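Local structure of activator of Hsp90 ATPase homologue 1/2-like C-terminal domain-containing protein (Staphylococcus saprophyticus subsp. saprophyticus, 3Q6A) at residues M1-P12 with A86-F97. The protein is of unknown function but belongs to the AHA1 family, whose members share the Bet v 1-like fold and include relatives of the Hsp90 ATPase activator. Residues are numbered along the deposited sequence; the frame is centred on the assembly and turned at random.
Sequences MDIITKMQVDVP and AGTVVTTTEKDF
Strand 3-9, outermost in this chain's antiparallel sheet, pairs with strand 87-94, their axes 4.6 Å apart and running antiparallel, with 162° between their N-to-C directions. Hydrogen-bonded pairs Ile-3 with Glu-94, Thr-5 with Thr-92, Met-7 with Val-90 and Val-9 with Thr-88 each exchange two backbone bonds, and their side chains share the face on which helices 13-21 and 102-125 pack. At one end of that face Ile-3 lays CD1 over the Phe-97 ring, 4.0 Å from its centroid and offset toward the rim; the extended CG1 arm (chi2 177°) carries CD1 there, a CH-pi contact. His-75 stacks with the same ring. Midway, Thr-5 and Thr-92 stand side by side and share a water, which lies 2.8 Å from Thr-5 OG1 and 2.9 Å from Thr-92 OG1 and donates to Ile-3 O. Lys-109 of helix 102-125 gives Thr-5 OG1 a further bond, while Trp-112 of that helix donates to the buried carboxylate of Glu-94. On the other face Ile-4 CG2 meets Thr-91 CG2 at 3.7 Å, and the extended chain of Lys-6 runs alongside Thr-91, with CG and CE both near OG1. Past the inverse gamma turn centred on Asp-10, Thr-88 OG1 donates to Val-11 O across 2.8 Å. Its chi1 of -57° sets the hydroxyl beside the backbone N, from where it ties the strand to the chain just before helix 13-21. Gly-87 CA lies 3.4 Å from Val-11 O, close against this turn. Strand 87-94 is also bonded along its far edge to strand 75-84. The first strand paired with the last, with the long C-terminal helix packed on their shared face, is a feature of the helix-grip, Bet v 1-like fold.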
HETATM    1  N   MSE D   1     -13.253  17.120   1.120  1.00 43.26           N
HETATM    2  CA  MSE D   1     -12.185  16.109   1.353  1.00 49.11           C
HETATM    3  C   MSE D   1     -11.428  15.776   0.082  1.00 48.70           C
HETATM    4  O   MSE D   1     -12.021  15.472  -0.951  1.00 48.13           O
HETATM    5  CB  MSE D   1     -12.786  14.816   1.914  1.00 55.97           C
HETATM    6  CG  MSE D   1     -12.534  14.585   3.396  1.00 64.61           C
HETATM    7 SE   MSE D   1     -10.726  14.028   3.807  1.00 77.98          SE
HETATM    8  CE  MSE D   1      -9.937  15.767   4.119  1.00 67.65           C
ATOM      9  N   ASP D   2     -10.107  15.848   0.170  1.00 43.42           N
ATOM     10  CA  ASP D   2      -9.243  15.513  -0.944  1.00 40.44           C
ATOM     11  C   ASP D   2      -8.338  14.412  -0.428  1.00 33.89           C
ATOM     12  O   ASP D   2      -7.714  14.557   0.620  1.00 41.92           O
ATOM     13  CB  ASP D   2      -8.415  16.727  -1.369  1.00 42.80           C
ATOM     14  CG  ASP D   2      -9.228  17.740  -2.152  1.00 53.56           C
ATOM     15  OD1 ASP D   2     -10.419  17.925  -1.825  1.00 51.17           O
ATOM     16  OD2 ASP D   2      -8.674  18.359  -3.087  1.00 50.28           O
ATOM     17  N   ILE D   3      -8.292  13.294  -1.140  1.00 28.44           N
ATOM     18  CA  ILE D   3      -7.449  12.185  -0.731  1.00 22.11           C
ATOM     19  C   ILE D   3      -6.077  12.402  -1.353  1.00 20.74           C
ATOM     20  O   ILE D   3      -5.896  12.253  -2.558  1.00 24.19           O
ATOM     21  CB  ILE D   3      -8.028  10.838  -1.202  1.00 23.71           C
ATOM     22  CG1 ILE D   3      -9.483  10.719  -0.740  1.00 26.57           C
ATOM     23  CG2 ILE D   3      -7.201   9.690  -0.650  1.00 26.94           C
ATOM     24  CD1 ILE D   3     -10.178   9.453  -1.201  1.00 26.31           C
ATOM     25  N   ILE D   4      -5.115  12.759  -0.511  1.00 20.09           N
ATOM     26  CA  ILE D   4      -3.753  13.014  -0.957  1.00 24.22           C
ATOM     27  C   ILE D   4      -2.814  11.939  -0.411  1.00 19.38           C
ATOM     28  O   ILE D   4      -2.768  11.694   0.802  1.00 21.14           O
ATOM     29  CB  ILE D   4      -3.278  14.412  -0.479  1.00 23.27           C
ATOM     30  CG1 ILE D   4      -4.234  15.488  -0.999  1.00 30.50           C
ATOM     31  CG2 ILE D   4      -1.868  14.694  -0.987  1.00 26.10           C
ATOM     32  CD1 ILE D   4      -3.994  16.865  -0.413  1.00 31.31           C
ATOM     33  N   THR D   5      -2.086  11.283  -1.306  1.00 19.88           N
ATOM     34  CA  THR D   5      -1.150  10.245  -0.901  1.00 17.77           C
ATOM     35  C   THR D   5       0.236  10.526  -1.475  1.00 20.70           C
ATOM     36  O   THR D   5       0.369  10.921  -2.626  1.00 20.18           O
ATOM     37  CB  THR D   5      -1.631   8.858  -1.385  1.00 23.42           C
ATOM     38  OG1 THR D   5      -2.994   8.672  -0.988  1.00 22.92           O
ATOM     39  CG2 THR D   5      -0.792   7.764  -0.767  1.00 25.03           C
ATOM     40  N   LYS D   6       1.268  10.329  -0.665  1.00 17.18           N
ATOM     41  CA  LYS D   6       2.633  10.571  -1.120  1.00 20.83           C
ATOM     42  C   LYS D   6       3.463   9.314  -0.967  1.00 24.97           C
ATOM     43  O   LYS D   6       3.345   8.612   0.039  1.00 24.64           O
ATOM     44  CB  LYS D   6       3.266  11.712  -0.317  1.00 23.74           C
ATOM     45  CG  LYS D   6       2.641  13.074  -0.571  1.00 28.30           C
ATOM     46  CD  LYS D   6       3.340  14.180   0.209  1.00 30.27           C
ATOM     47  CE  LYS D   6       2.766  15.539  -0.165  1.00 38.32           C
ATOM     48  NZ  LYS D   6       3.429  16.664   0.554  1.00 53.67           N
HETATM   49  N   MSE D   7       4.283   9.016  -1.973  1.00 20.18           N
HETATM   50  CA  MSE D   7       5.132   7.826  -1.942  1.00 21.32           C
HETATM   51  C   MSE D   7       6.520   8.128  -2.496  1.00 22.71           C
HETATM   52  O   MSE D   7       6.658   8.669  -3.589  1.00 20.52           O
HETATM   53  CB  MSE D   7       4.520   6.699  -2.774  1.00 25.47           C
HETATM   54  CG  MSE D   7       5.339   5.400  -2.760  1.00 21.02           C
HETATM   55 SE   MSE D   7       5.292   4.530  -1.155  1.00 14.05          SE
HETATM   56  CE  MSE D   7       3.547   3.845  -1.206  1.00 20.00           C
ATOM     57  N   GLN D   8       7.538   7.765  -1.732  1.00 18.52           N
ATOM     58  CA  GLN D   8       8.917   7.958  -2.157  1.00 16.11           C
ATOM     59  C   GLN D   8       9.318   6.786  -3.034  1.00 17.78           C
ATOM     60  O   GLN D   8       9.029   5.632  -2.708  1.00 20.71           O
ATOM     61  CB  GLN D   8       9.840   8.047  -0.932  1.00 22.11           C
ATOM     62  CG  GLN D   8      11.313   7.853  -1.265  1.00 17.28           C
ATOM     63  CD  GLN D   8      11.918   9.006  -2.054  1.00 20.56           C
ATOM     64  OE1 GLN D   8      12.822   8.796  -2.862  1.00 24.54           O
ATOM     65  NE2 GLN D   8      11.442  10.232  -1.804  1.00 18.86           N
ATOM     66  N   VAL D   9       9.931   7.084  -4.177  1.00 17.06           N
ATOM     67  CA  VAL D   9      10.410   6.065  -5.098  1.00 15.90           C
ATOM     68  C   VAL D   9      11.860   6.443  -5.421  1.00 24.36           C
ATOM     69  O   VAL D   9      12.126   7.536  -5.923  1.00 20.12           O
ATOM     70  CB  VAL D   9       9.592   6.020  -6.396  1.00 22.91           C
ATOM     71  CG1 VAL D   9      10.012   4.820  -7.193  1.00 21.61           C
ATOM     72  CG2 VAL D   9       8.082   5.959  -6.079  1.00 17.47           C
ATOM     73  N   ASP D  10      12.784   5.526  -5.144  1.00 16.77           N
ATOM     74  CA  ASP D  10      14.216   5.787  -5.317  1.00 20.43           C
ATOM     75  C   ASP D  10      14.811   5.729  -6.724  1.00 21.19           C
ATOM     76  O   ASP D  10      15.806   5.030  -6.969  1.00 22.90           O
ATOM     77  CB  ASP D  10      15.016   4.861  -4.389  1.00 18.75           C
ATOM     78  CG  ASP D  10      14.665   5.048  -2.916  1.00 21.25           C
ATOM     79  OD1 ASP D  10      14.032   6.063  -2.540  1.00 22.60           O
ATOM     80  OD2 ASP D  10      15.047   4.174  -2.106  1.00 24.14           O
ATOM     81  N   VAL D  11      14.193   6.458  -7.653  1.00 24.72           N
ATOM     82  CA  VAL D  11      14.675   6.544  -9.034  1.00 28.11           C
ATOM     83  C   VAL D  11      14.418   7.972  -9.485  1.00 23.25           C
ATOM     84  O   VAL D  11      13.658   8.685  -8.848  1.00 19.89           O
ATOM     85  CB  VAL D  11      13.938   5.584 -10.001  1.00 31.51           C
ATOM     86  CG1 VAL D  11      14.210   4.141  -9.627  1.00 30.18           C
ATOM     87  CG2 VAL D  11      12.457   5.875  -9.996  1.00 23.68           C
ATOM     88  N   PRO D  12      15.073   8.416 -10.577  1.00 23.83           N
ATOM     89  CA  PRO D  12      14.868   9.785 -11.062  1.00 26.16           C
ATOM     90  C   PRO D  12      13.420  10.048 -11.478  1.00 22.07           C
ATOM     91  O   PRO D  12      12.725   9.154 -11.948  1.00 22.63           O
ATOM     92  CB  PRO D  12      15.836   9.892 -12.244  1.00 24.52           C
ATOM     93  CG  PRO D  12      16.931   8.941 -11.867  1.00 25.99           C
ATOM     94  CD  PRO D  12      16.138   7.750 -11.338  1.00 22.75           C
ATOM     95  N   ALA D  86      16.750  10.884  -2.420  1.00 21.23           N
ATOM     96  CA  ALA D  86      16.932   9.537  -2.930  1.00 22.96           C
ATOM     97  C   ALA D  86      16.247   9.274  -4.262  1.00 22.30           C
ATOM     98  O   ALA D  86      16.408   8.205  -4.866  1.00 25.91           O
ATOM     99  CB  ALA D  86      16.477   8.515  -1.867  1.00 20.51           C
ATOM    100  N   GLY D  87      15.489  10.256  -4.737  1.00 22.86           N
ATOM    101  CA  GLY D  87      14.834  10.072  -6.010  1.00 19.76           C
ATOM    102  C   GLY D  87      13.642  10.953  -6.315  1.00 26.20           C
ATOM    103  O   GLY D  87      13.782  12.113  -6.708  1.00 24.13           O
ATOM    104  N   THR D  88      12.457  10.394  -6.112  1.00 25.03           N
ATOM    105  CA  THR D  88      11.220  11.090  -6.428  1.00 26.60           C
ATOM    106  C   THR D  88      10.131  10.901  -5.377  1.00 25.50           C
ATOM    107  O   THR D  88      10.046   9.856  -4.745  1.00 22.07           O
ATOM    108  CB  THR D  88      10.634  10.526  -7.758  1.00 19.65           C
ATOM    109  OG1 THR D  88      11.600  10.651  -8.816  1.00 22.23           O
ATOM    110  CG2 THR D  88       9.320  11.260  -8.137  1.00 19.34           C
ATOM    111  N   VAL D  89       9.307  11.919  -5.184  1.00 19.24           N
ATOM    112  CA  VAL D  89       8.151  11.785  -4.304  1.00 16.66           C
ATOM    113  C   VAL D  89       6.955  11.947  -5.225  1.00 24.42           C
ATOM    114  O   VAL D  89       6.822  12.974  -5.886  1.00 20.06           O
ATOM    115  CB  VAL D  89       8.083  12.871  -3.231  1.00 21.15           C
ATOM    116  CG1 VAL D  89       6.727  12.832  -2.530  1.00 21.95           C
ATOM    117  CG2 VAL D  89       9.213  12.644  -2.206  1.00 19.11           C
ATOM    118  N   VAL D  90       6.102  10.930  -5.280  1.00 20.13           N
ATOM    119  CA  VAL D  90       4.908  10.992  -6.114  1.00 23.59           C
ATOM    120  C   VAL D  90       3.755  11.395  -5.203  1.00 28.48           C
ATOM    121  O   VAL D  90       3.600  10.863  -4.101  1.00 23.35           O
ATOM    122  CB  VAL D  90       4.576   9.623  -6.748  1.00 25.15           C
ATOM    123  CG1 VAL D  90       3.347   9.760  -7.673  1.00 27.42           C
ATOM    124  CG2 VAL D  90       5.771   9.090  -7.508  1.00 29.69           C
ATOM    125  N   THR D  91       2.946  12.345  -5.645  1.00 22.54           N
ATOM    126  CA  THR D  91       1.829  12.775  -4.844  1.00 23.85           C
ATOM    127  C   THR D  91       0.561  12.606  -5.647  1.00 29.74           C
ATOM    128  O   THR D  91       0.385  13.277  -6.660  1.00 24.63           O
ATOM    129  CB  THR D  91       1.954  14.251  -4.447  1.00 27.39           C
ATOM    130  OG1 THR D  91       3.197  14.454  -3.765  1.00 25.88           O
ATOM    131  CG2 THR D  91       0.817  14.650  -3.521  1.00 24.81           C
ATOM    132  N   THR D  92      -0.309  11.695  -5.213  1.00 25.89           N
ATOM    133  CA  THR D  92      -1.578  11.501  -5.910  1.00 22.19           C
ATOM    134  C   THR D  92      -2.640  12.279  -5.139  1.00 17.87           C
ATOM    135  O   THR D  92      -2.649  12.298  -3.908  1.00 19.05           O
ATOM    136  CB  THR D  92      -1.994   9.998  -5.996  1.00 20.31           C
ATOM    137  OG1 THR D  92      -2.000   9.423  -4.684  1.00 24.91           O
ATOM    138  CG2 THR D  92      -1.045   9.217  -6.892  1.00 17.90           C
ATOM    139  N   THR D  93      -3.522  12.950  -5.873  1.00 24.23           N
ATOM    140  CA  THR D  93      -4.593  13.711  -5.259  1.00 22.57           C
ATOM    141  C   THR D  93      -5.902  13.433  -5.993  1.00 26.94           C
ATOM    142  O   THR D  93      -5.995  13.617  -7.211  1.00 25.32           O
ATOM    143  CB  THR D  93      -4.326  15.228  -5.311  1.00 29.99           C
ATOM    144  OG1 THR D  93      -3.157  15.542  -4.544  1.00 33.01           O
ATOM    145  CG2 THR D  93      -5.508  15.984  -4.733  1.00 26.70           C
ATOM    146  N   GLU D  94      -6.893  12.946  -5.256  1.00 21.18           N
ATOM    147  CA  GLU D  94      -8.214  12.681  -5.841  1.00 26.67           C
ATOM    148  C   GLU D  94      -9.134  13.575  -5.026  1.00 22.59           C
ATOM    149  O   GLU D  94      -9.361  13.351  -3.838  1.00 30.67           O
ATOM    150  CB  GLU D  94      -8.599  11.202  -5.716  1.00 23.82           C
ATOM    151  CG  GLU D  94     -10.025  10.936  -6.192  1.00 29.68           C
ATOM    152  CD  GLU D  94     -10.375   9.460  -6.286  1.00 26.37           C
ATOM    153  OE1 GLU D  94      -9.806   8.643  -5.535  1.00 22.62           O
ATOM    154  OE2 GLU D  94     -11.246   9.123  -7.112  1.00 36.21           O
ATOM    155  N   LYS D  95      -9.652  14.603  -5.685  1.00 22.57           N
ATOM    156  CA  LYS D  95     -10.452  15.616  -5.031  1.00 21.14           C
ATOM    157  C   LYS D  95     -11.951  15.447  -4.958  1.00 25.81           C
ATOM    158  O   LYS D  95     -12.553  14.691  -5.721  1.00 23.17           O
ATOM    159  CB  LYS D  95     -10.172  16.968  -5.693  1.00 21.40           C
ATOM    160  CG  LYS D  95      -8.698  17.266  -5.856  1.00 29.64           C
ATOM    161  CD  LYS D  95      -8.482  18.552  -6.631  1.00 32.32           C
ATOM    162  CE  LYS D  95      -7.003  18.894  -6.697  1.00 32.52           C
ATOM    163  NZ  LYS D  95      -6.795  20.203  -7.372  1.00 47.14           N
ATOM    164  N   ASP D  96     -12.512  16.214  -4.026  1.00 28.59           N
ATOM    165  CA  ASP D  96     -13.938  16.319  -3.760  1.00 40.11           C
ATOM    166  C   ASP D  96     -14.646  15.090  -3.204  1.00 40.34           C
ATOM    167  O   ASP D  96     -15.218  14.290  -3.946  1.00 45.74           O
ATOM    168  CB  ASP D  96     -14.643  16.826  -5.024  1.00 41.53           C
ATOM    169  CG  ASP D  96     -13.956  18.058  -5.620  1.00 49.02           C
ATOM    170  OD1 ASP D  96     -13.634  18.996  -4.859  1.00 45.02           O
ATOM    171  OD2 ASP D  96     -13.741  18.089  -6.851  1.00 52.46           O
ATOM    172  N   PHE D  97     -14.611  14.970  -1.879  1.00 44.86           N
ATOM    173  CA  PHE D  97     -15.251  13.870  -1.161  1.00 41.05           C
ATOM    174  C   PHE D  97     -15.921  14.413   0.095  1.00 45.44           C
ATOM    175  O   PHE D  97     -15.578  15.497   0.564  1.00 44.58           O
ATOM    176  CB  PHE D  97     -14.216  12.819  -0.759  1.00 37.46           C
ATOM    177  CG  PHE D  97     -13.722  11.985  -1.902  1.00 32.50           C
ATOM    178  CD1 PHE D  97     -14.425  10.863  -2.310  1.00 35.89           C
ATOM    179  CD2 PHE D  97     -12.549  12.317  -2.565  1.00 33.54           C
ATOM    180  CE1 PHE D  97     -13.969  10.078  -3.359  1.00 26.88           C
ATOM    181  CE2 PHE D  97     -12.084  11.540  -3.617  1.00 34.70           C
ATOM    182  CZ  PHE D  97     -12.796  10.416  -4.017  1.00 34.85           C
TER
HETATM  183  O   HOH W   1      -4.433   9.742  -3.195  1.00 23.05           O